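Local coordinates for farnesyltransferase, putative (PDB 3WCA), which probably catalyses the magnesium-dependent condensation of two farnesyl diphosphate molecules to squalene, the step that commits isoprenoid precursors to lanosterol synthesis, at residues 106-109 and 110-114; 225-228 and 229-233; 312-315 and 316-320. The protein carries 1 engineered substitution. All blocks are in the same frame, centred on the assembly; numbering follows the deposited sequence.

The three contacts are local ones, each at the C-terminal end of a helix, and they follow one another along the chain: contact 1 on helix 105-112, contact 2 where helix 224-227 runs out into a loop, contact 3 at the close of helix 309-318. Their centres lie about 39 Å (contacts 1 and 2), 32 Å (1 and 3) and 37 Å (2 and 3) apart, and no two of them touch. They therefore sample three separate margins of an all-helical squalene synthase that has no strand. Contact 1 is close to the magnesium site, its Glu107 side chain about 5 Å from that of Asp68, whereas contacts 2 and 3 are away from the annotated sites.

Contact 1 (106-109 and 110-114); sequences RERE and LLERY
Glu109 and Arg113, one helical turn apart, run side by side and point the same way, and the Glu109 side chain traces the contact from root to tip. Its CB roots the chain on the helix beside the Leu110 peptide. From there CG stands anti to the backbone N (chi1 -168°) and the chain stays extended; this CG meets Arg113 CD at 4.1 Å. At the tip the carboxylate divides its oxygens: OE1 forms a salt bridge with Arg106 NE at 2.9 Å, while OE2 reaches Arg113 NH1 at 3.4 Å in a weak hydrogen bond within a second salt bridge. The Glu109 carboxylate and Arg113 guanidinium planes are only 6° apart, and OE2 arrives at the guanidinium edge, so the weakness comes from length and a bent N-H angle of 135°, with the planes well matched. A bend at chi3 of Arg113 turns its guanidinium to this carboxylate.

Beneath the side chains, Glu109 O accepts the Arg113 N bond at 2.9 Å. Arg108 and Glu112 repeat the spacing without a bridge: Glu112 OE2 lies 4.1 Å from Arg108 NE, well out of the guanidinium plane, leaving attraction of charge alone. Glu107 points another way, making a salt bridge with Arg65 of helix 51-72 near the magnesium-binding Asp68. Leu111 and Tyr114 also pack on that helix.

The arrangement is an i, i+3 and i+4 salt-bridge network, Arg106-Glu109-Arg113, on the last turns of a helix that borders the metal site of the squalene/phytoene synthase fold.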
loop_
_atom_site.group_PDB
_atom_site.type_symbol
_atom_site.label_atom_id
_atom_site.label_comp_id
_atom_site.label_asym_id
_atom_site.label_seq_id
_atom_site.Cartn_x
_atom_site.Cartn_y
_atom_site.Cartn_z
ATOM N N ARG A 106 -2.754 5.863 19.242
ATOM C CA ARG A 106 -4.059 5.293 18.916
ATOM C C ARG A 106 -4.033 3.812 18.532
ATOM O O ARG A 106 -4.987 3.084 18.802
ATOM C CB ARG A 106 -4.718 6.114 17.803
ATOM C CG ARG A 106 -4.952 7.578 18.179
ATOM C CD ARG A 106 -5.814 7.711 19.436
ATOM N NE ARG A 106 -7.211 7.346 19.206
ATOM C CZ ARG A 106 -8.137 8.178 18.733
ATOM N NH1 ARG A 106 -7.817 9.433 18.439
ATOM N NH2 ARG A 106 -9.382 7.755 18.550
ATOM N N GLU A 107 -2.958 3.369 17.892
ATOM C CA GLU A 107 -2.838 1.969 17.507
ATOM C C GLU A 107 -2.993 1.125 18.766
ATOM O O GLU A 107 -3.706 0.123 18.782
ATOM C CB GLU A 107 -1.471 1.715 16.869
ATOM C CG GLU A 107 -1.327 2.279 15.466
ATOM C CD GLU A 107 0.118 2.371 15.017
ATOM O OE1 GLU A 107 0.890 1.426 15.296
ATOM O OE2 GLU A 107 0.479 3.383 14.376
ATOM N N ARG A 108 -2.319 1.555 19.825
ATOM C CA ARG A 108 -2.364 0.878 21.112
ATOM C C ARG A 108 -3.833 0.771 21.529
ATOM O O ARG A 108 -4.308 -0.291 21.938
ATOM C CB ARG A 108 -1.563 1.703 22.125
ATOM C CG ARG A 108 -1.188 1.015 23.424
ATOM C CD ARG A 108 -0.453 2.003 24.326
ATOM N NE ARG A 108 -0.124 1.456 25.641
ATOM C CZ ARG A 108 0.797 0.521 25.860
ATOM N NH1 ARG A 108 1.491 0.017 24.848
ATOM N NH2 ARG A 108 1.026 0.091 27.094
ATOM N N GLU A 109 -4.550 1.881 21.396
ATOM C CA GLU A 109 -5.965 1.943 21.749
ATOM C C GLU A 109 -6.805 0.998 20.887
ATOM O O GLU A 109 -7.780 0.416 21.362
ATOM C CB GLU A 109 -6.468 3.375 21.580
ATOM C CG GLU A 109 -7.839 3.649 22.174
ATOM C CD GLU A 109 -8.329 5.046 21.830
ATOM O OE1 GLU A 109 -7.482 5.958 21.727
ATOM O OE2 GLU A 109 -9.553 5.236 21.668
ATOM N N LEU A 110 -6.427 0.857 19.618
ATOM C CA LEU A 110 -7.151 -0.021 18.699
ATOM C C LEU A 110 -7.164 -1.446 19.245
ATOM O O LEU A 110 -8.196 -2.119 19.252
ATOM C CB LEU A 110 -6.491 -0.007 17.318
ATOM C CG LEU A 110 -7.001 -1.009 16.278
ATOM C CD1 LEU A 110 -8.477 -0.804 16.011
ATOM C CD2 LEU A 110 -6.201 -0.838 14.990
ATOM N N LEU A 111 -6.011 -1.899 19.712
ATOM C CA LEU A 111 -5.916 -3.239 20.252
ATOM C C LEU A 111 -6.584 -3.391 21.620
ATOM O O LEU A 111 -7.252 -4.388 21.860
ATOM C CB LEU A 111 -4.450 -3.668 20.315
ATOM C CG LEU A 111 -3.834 -3.880 18.929
ATOM C CD1 LEU A 111 -2.329 -4.027 19.052
ATOM C CD2 LEU A 111 -4.443 -5.115 18.282
ATOM N N GLU A 112 -6.419 -2.407 22.504
ATOM C CA GLU A 112 -7.019 -2.482 23.840
ATOM C C GLU A 112 -8.540 -2.470 23.794
ATOM O O GLU A 112 -9.196 -3.171 24.564
ATOM C CB GLU A 112 -6.526 -1.331 24.718
ATOM C CG GLU A 112 -5.019 -1.301 24.887
ATOM C CD GLU A 112 -4.542 -0.129 25.716
ATOM O OE1 GLU A 112 -5.037 0.994 25.499
ATOM O OE2 GLU A 112 -3.660 -0.328 26.576
ATOM N N ARG A 113 -9.101 -1.673 22.892
ATOM C CA ARG A 113 -10.548 -1.598 22.751
ATOM C C ARG A 113 -10.945 -2.300 21.460
ATOM O O ARG A 113 -11.901 -1.908 20.792
ATOM C CB ARG A 113 -11.001 -0.137 22.718
ATOM C CG ARG A 113 -10.724 0.617 24.009
ATOM C CD ARG A 113 -11.172 2.070 23.916
ATOM N NE ARG A 113 -12.624 2.222 23.838
ATOM C CZ ARG A 113 -13.233 3.356 23.504
ATOM N NH1 ARG A 113 -12.514 4.432 23.216
ATOM N NH2 ARG A 113 -14.558 3.418 23.461
ATOM N N TYR A 114 -10.207 -3.354 21.129
ATOM C CA TYR A 114 -10.445 -4.129 19.916
ATOM C C TYR A 114 -11.836 -4.761 19.879
ATOM O O TYR A 114 -12.252 -5.314 18.860
ATOM C CB TYR A 114 -9.380 -5.220 19.792
ATOM C CG TYR A 114 -9.286 -5.849 18.419
ATOM C CD1 TYR A 114 -8.724 -5.150 17.347
ATOM C CD2 TYR A 114 -9.734 -7.150 18.196
ATOM C CE1 TYR A 114 -8.605 -5.736 16.090
ATOM C CE2 TYR A 114 -9.621 -7.744 16.944
ATOM C CZ TYR A 114 -9.052 -7.032 15.897
ATOM O OH TYR A 114 -8.909 -7.624 14.670
#

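Contact 2 (225-228 and 229-233); sequences EIWE and KYTDD
The Trp227 and Thr231 side chains are set at a slant to each other, with Thr231 CG2 3.9 Å from Trp227 CE3. The indole takes this place because chi1 of 59° sets CG between the backbone N and the carbonyl carbon, bringing the six-membered ring to the emerging loop. Thr231 O lies at the indole edge, in its plane, 3.7 Å from CE3.

Tyr230 is turned the other way: its ring meets Ile226 O edge-on, with CE2 at 3.4 Å. Both aromatic side chains touch helix 243-258, sharing Cys249. Between them, Trp227 O accepts two backbone bonds. Thr231 N approaches nearly end-on, whereas Tyr230 N, at 3.0 Å, sits above the carbonyl plane by 51°.

Lys229 lies back along the helix end, its methylenes passing Ile226 O before a bend at chi4 (65°) turns NZ back toward Glu225 O, a contact modelled very short and so doubtful in detail. A water accepts from Lys229 NZ and donates to Glu225 OE2, spanning the two side chains; Glu225 OE1 bonds to Lys154 N.

Paired acceptance by Trp227 O from residues i+3 and i+4 is common where a helix gives way to a loop, here in the passage from helix 224-227 towards helix 243-258.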
loop_
_atom_site.group_PDB
_atom_site.type_symbol
_atom_site.label_atom_id
_atom_site.label_comp_id
_atom_site.label_asym_id
_atom_site.label_seq_id
_atom_site.Cartn_x
_atom_site.Cartn_y
_atom_site.Cartn_z
ATOM N N GLU A 225 19.291 -7.340 -3.535
ATOM C CA GLU A 225 19.503 -7.646 -4.938
ATOM C C GLU A 225 19.577 -6.374 -5.774
ATOM O O GLU A 225 20.277 -6.335 -6.782
ATOM C CB GLU A 225 18.390 -8.549 -5.480
ATOM C CG GLU A 225 18.718 -9.130 -6.850
ATOM C CD GLU A 225 17.587 -9.945 -7.455
ATOM O OE1 GLU A 225 16.857 -10.613 -6.696
ATOM O OE2 GLU A 225 17.440 -9.933 -8.696
ATOM N N ILE A 226 18.868 -5.330 -5.361
ATOM C CA ILE A 226 18.897 -4.086 -6.116
ATOM C C ILE A 226 19.945 -3.095 -5.603
ATOM O O ILE A 226 20.711 -2.534 -6.396
ATOM C CB ILE A 226 17.488 -3.402 -6.142
ATOM C CG1 ILE A 226 16.532 -4.241 -6.990
ATOM C CG2 ILE A 226 17.588 -1.980 -6.702
ATOM C CD1 ILE A 226 15.139 -3.642 -7.158
ATOM N N TRP A 227 20.014 -2.880 -4.295
ATOM C CA TRP A 227 20.986 -1.917 -3.806
ATOM C C TRP A 227 22.459 -2.340 -3.784
ATOM O O TRP A 227 23.344 -1.477 -3.798
ATOM C CB TRP A 227 20.588 -1.370 -2.423
ATOM C CG TRP A 227 20.431 -2.353 -1.289
ATOM C CD1 TRP A 227 19.255 -2.789 -0.745
ATOM C CD2 TRP A 227 21.474 -2.901 -0.471
ATOM N NE1 TRP A 227 19.499 -3.560 0.361
ATOM C CE2 TRP A 227 20.853 -3.648 0.552
ATOM C CE3 TRP A 227 22.873 -2.832 -0.504
ATOM C CZ2 TRP A 227 21.585 -4.321 1.543
ATOM C CZ3 TRP A 227 23.602 -3.502 0.482
ATOM C CH2 TRP A 227 22.953 -4.237 1.490
ATOM N N GLU A 228 22.739 -3.642 -3.776
ATOM C CA GLU A 228 24.137 -4.082 -3.731
ATOM C C GLU A 228 24.919 -3.765 -5.007
ATOM O O GLU A 228 26.132 -3.978 -5.077
ATOM C CB GLU A 228 24.220 -5.576 -3.402
ATOM C CG GLU A 228 23.891 -6.534 -4.535
ATOM C CD GLU A 228 23.986 -7.983 -4.081
ATOM O OE1 GLU A 228 24.836 -8.278 -3.211
ATOM O OE2 GLU A 228 23.223 -8.830 -4.589
ATOM N N LYS A 229 24.216 -3.233 -6.000
ATOM C CA LYS A 229 24.813 -2.860 -7.275
ATOM C C LYS A 229 25.344 -1.429 -7.211
ATOM O O LYS A 229 26.021 -0.966 -8.137
ATOM C CB LYS A 229 23.771 -2.928 -8.395
ATOM C CG LYS A 229 23.092 -4.273 -8.598
ATOM C CD LYS A 229 22.186 -4.205 -9.831
ATOM C CE LYS A 229 21.600 -5.566 -10.203
ATOM N NZ LYS A 229 20.679 -6.095 -9.158
ATOM N N TYR A 230 25.032 -0.732 -6.119
ATOM C CA TYR A 230 25.450 0.657 -5.957
ATOM C C TYR A 230 26.178 0.901 -4.641
ATOM O O TYR A 230 26.844 1.914 -4.474
ATOM C CB TYR A 230 24.219 1.572 -6.031
ATOM C CG TYR A 230 23.371 1.329 -7.249
ATOM C CD1 TYR A 230 23.647 1.975 -8.452
ATOM C CD2 TYR A 230 22.325 0.410 -7.220
ATOM C CE1 TYR A 230 22.906 1.709 -9.600
ATOM C CE2 TYR A 230 21.579 0.135 -8.367
ATOM C CZ TYR A 230 21.876 0.788 -9.552
ATOM O OH TYR A 230 21.157 0.508 -10.694
ATOM N N THR A 231 26.055 -0.023 -3.702
ATOM C CA THR A 231 26.713 0.163 -2.421
ATOM C C THR A 231 26.793 -1.145 -1.657
ATOM O O THR A 231 26.123 -2.114 -2.009
ATOM C CB THR A 231 25.947 1.186 -1.562
ATOM O OG1 THR A 231 26.691 1.465 -0.374
ATOM C CG2 THR A 231 24.578 0.635 -1.172
ATOM N N ASP A 232 27.629 -1.159 -0.622
ATOM C CA ASP A 232 27.806 -2.327 0.230
ATOM C C ASP A 232 27.099 -2.033 1.546
ATOM O O ASP A 232 26.796 -2.936 2.319
ATOM C CB ASP A 232 29.296 -2.594 0.491
ATOM C CG ASP A 232 30.041 -3.064 -0.753
ATOM O OD1 ASP A 232 29.690 -4.137 -1.290
ATOM O OD2 ASP A 232 30.981 -2.362 -1.193
ATOM N N ASP A 233 26.850 -0.752 1.791
ATOM C CA ASP A 233 26.163 -0.310 2.999
ATOM C C ASP A 233 25.051 0.666 2.636
ATOM O O ASP A 233 25.307 1.797 2.234
ATOM C CB ASP A 233 27.139 0.360 3.973
ATOM C CG ASP A 233 26.430 0.985 5.169
ATOM O OD1 ASP A 233 25.343 0.492 5.534
ATOM O OD2 ASP A 233 26.957 1.963 5.749
HETATM O O HOH W 1 19.205 -8.242 -10.836
#

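Contact 3 (312-315 and 316-320); sequences TARI and FHYST
Ser319 returns to Ile315 O with two hydrogen bonds, one from its backbone and one from its side chain. The polar interactions centre on this pair: Ser319 OG donates to Ile315 O at 2.9 Å and Ser319 N to the same oxygen at 3.2 Å, from opposite faces of the carbonyl plane. A chi1 of -55° holds OG beside the backbone N of Ser319, which lets both donors converge on one acceptor. Neither lies in that plane; OG is tilted from it by 28°. Ser319 is buried, and Ile315 O satisfies its hydroxyl within the helix end. Three further i to i+4 backbone bonds precede this one, ending with Tyr318 N to Arg314 O.

Apolar contact is carried mainly by Phe316. Its ring lies alongside the Thr312 side chain, both pointing the same way, and Thr312 CG2 meets CD1 at 3.8 Å while Thr312 O comes to the ring edge in plane. The hydroxyl of Thr312 turns to Thr308 O instead. Beyond Thr312, the Phe316 ring packs on helices 274-294 and 40-45, and its side chain is about 10 Å from the bound farnesyl thiodiphosphate.

Aromatic and aliphatic contacts meet on the other side at Tyr318. Within 316-320, the imidazole of His317 sets its edge over the phenol face, CD2 standing 3.3 Å above the Tyr318 ring plane, over its centre; the two ring planes are about 84° apart, nearly perpendicular. Arg314 offers its CG to Tyr318 CD2 at 3.9 Å, an alkyl contact.

The arrangement is a helix C-terminus in which the Ile315 carbonyl is gripped by both N and OG of Ser319, with an inverse gamma turn centred on Ser319, whose side chain touches helix 322-338.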
loop_
_atom_site.group_PDB
_atom_site.type_symbol
_atom_site.label_atom_id
_atom_site.label_comp_id
_atom_site.label_asym_id
_atom_site.label_seq_id
_atom_site.Cartn_x
_atom_site.Cartn_y
_atom_site.Cartn_z
ATOM N N THR A 312 -3.284 17.351 -4.397
ATOM C CA THR A 312 -4.071 16.287 -3.777
ATOM C C THR A 312 -5.561 16.546 -3.977
ATOM O O THR A 312 -6.313 15.652 -4.410
ATOM C CB THR A 312 -3.757 16.185 -2.276
ATOM O OG1 THR A 312 -2.363 15.890 -2.116
ATOM C CG2 THR A 312 -4.571 15.069 -1.630
ATOM N N ALA A 313 -5.990 17.772 -3.682
ATOM C CA ALA A 313 -7.396 18.134 -3.844
ATOM C C ALA A 313 -7.817 17.915 -5.287
ATOM O O ALA A 313 -8.897 17.386 -5.551
ATOM C CB ALA A 313 -7.625 19.601 -3.437
ATOM N N ARG A 314 -6.953 18.291 -6.224
ATOM C CA ARG A 314 -7.268 18.137 -7.635
ATOM C C ARG A 314 -7.425 16.668 -7.991
ATOM O O ARG A 314 -8.331 16.297 -8.741
ATOM C CB ARG A 314 -6.173 18.760 -8.497
ATOM C CG ARG A 314 -6.498 18.834 -9.990
ATOM C CD ARG A 314 -5.280 19.300 -10.798
ATOM N NE ARG A 314 -4.715 20.526 -10.247
ATOM C CZ ARG A 314 -3.446 20.674 -9.863
ATOM N NH1 ARG A 314 -2.577 19.668 -9.967
ATOM N NH2 ARG A 314 -3.043 21.836 -9.369
ATOM N N ILE A 315 -6.533 15.832 -7.465
ATOM C CA ILE A 315 -6.597 14.399 -7.743
ATOM C C ILE A 315 -7.908 13.821 -7.184
ATOM O O ILE A 315 -8.599 13.059 -7.854
ATOM C CB ILE A 315 -5.383 13.663 -7.128
ATOM C CG1 ILE A 315 -4.125 14.004 -7.939
ATOM C CG2 ILE A 315 -5.661 12.140 -7.063
ATOM C CD1 ILE A 315 -2.812 13.521 -7.332
ATOM N N PHE A 316 -8.249 14.194 -5.961
ATOM C CA PHE A 316 -9.485 13.722 -5.373
ATOM C C PHE A 316 -10.698 14.172 -6.187
ATOM O O PHE A 316 -11.683 13.433 -6.327
ATOM C CB PHE A 316 -9.628 14.231 -3.943
ATOM C CG PHE A 316 -9.118 13.277 -2.909
ATOM C CD1 PHE A 316 -7.754 13.174 -2.644
ATOM C CD2 PHE A 316 -10.002 12.470 -2.199
ATOM C CE1 PHE A 316 -7.274 12.281 -1.679
ATOM C CE2 PHE A 316 -9.538 11.578 -1.238
ATOM C CZ PHE A 316 -8.168 11.485 -0.977
ATOM N N HIS A 317 -10.613 15.370 -6.746
ATOM C CA HIS A 317 -11.719 15.909 -7.508
ATOM C C HIS A 317 -12.021 15.246 -8.837
ATOM O O HIS A 317 -13.183 14.974 -9.138
ATOM C CB HIS A 317 -11.531 17.404 -7.766
ATOM C CG HIS A 317 -12.648 18.000 -8.562
ATOM N ND1 HIS A 317 -13.874 18.304 -8.006
ATOM C CD2 HIS A 317 -12.770 18.230 -9.891
ATOM C CE1 HIS A 317 -14.702 18.691 -8.959
ATOM N NE2 HIS A 317 -14.058 18.653 -10.113
ATOM N N TYR A 318 -10.989 14.993 -9.632
ATOM C CA TYR A 318 -11.182 14.415 -10.956
ATOM C C TYR A 318 -11.135 12.905 -11.128
ATOM O O TYR A 318 -11.597 12.402 -12.149
ATOM C CB TYR A 318 -10.193 15.046 -11.937
ATOM C CG TYR A 318 -10.500 16.485 -12.274
ATOM C CD1 TYR A 318 -11.463 16.807 -13.230
ATOM C CD2 TYR A 318 -9.838 17.528 -11.628
ATOM C CE1 TYR A 318 -11.758 18.136 -13.534
ATOM C CE2 TYR A 318 -10.123 18.855 -11.920
ATOM C CZ TYR A 318 -11.085 19.154 -12.875
ATOM O OH TYR A 318 -11.369 20.474 -13.169
ATOM N N SER A 319 -10.584 12.178 -10.162
ATOM C CA SER A 319 -10.502 10.722 -10.281
ATOM C C SER A 319 -11.835 10.034 -9.990
ATOM O O SER A 319 -11.889 9.113 -9.174
ATOM C CB SER A 319 -9.445 10.164 -9.325
ATOM O OG SER A 319 -8.191 10.782 -9.534
ATOM N N THR A 320 -12.898 10.469 -10.664
ATOM C CA THR A 320 -14.226 9.891 -10.472
ATOM C C THR A 320 -14.605 8.980 -11.624
ATOM O O THR A 320 -15.497 8.145 -11.492
ATOM C CB THR A 320 -15.317 10.972 -10.353
ATOM O OG1 THR A 320 -15.182 11.911 -11.427
ATOM C CG2 THR A 320 -15.215 11.687 -9.036
#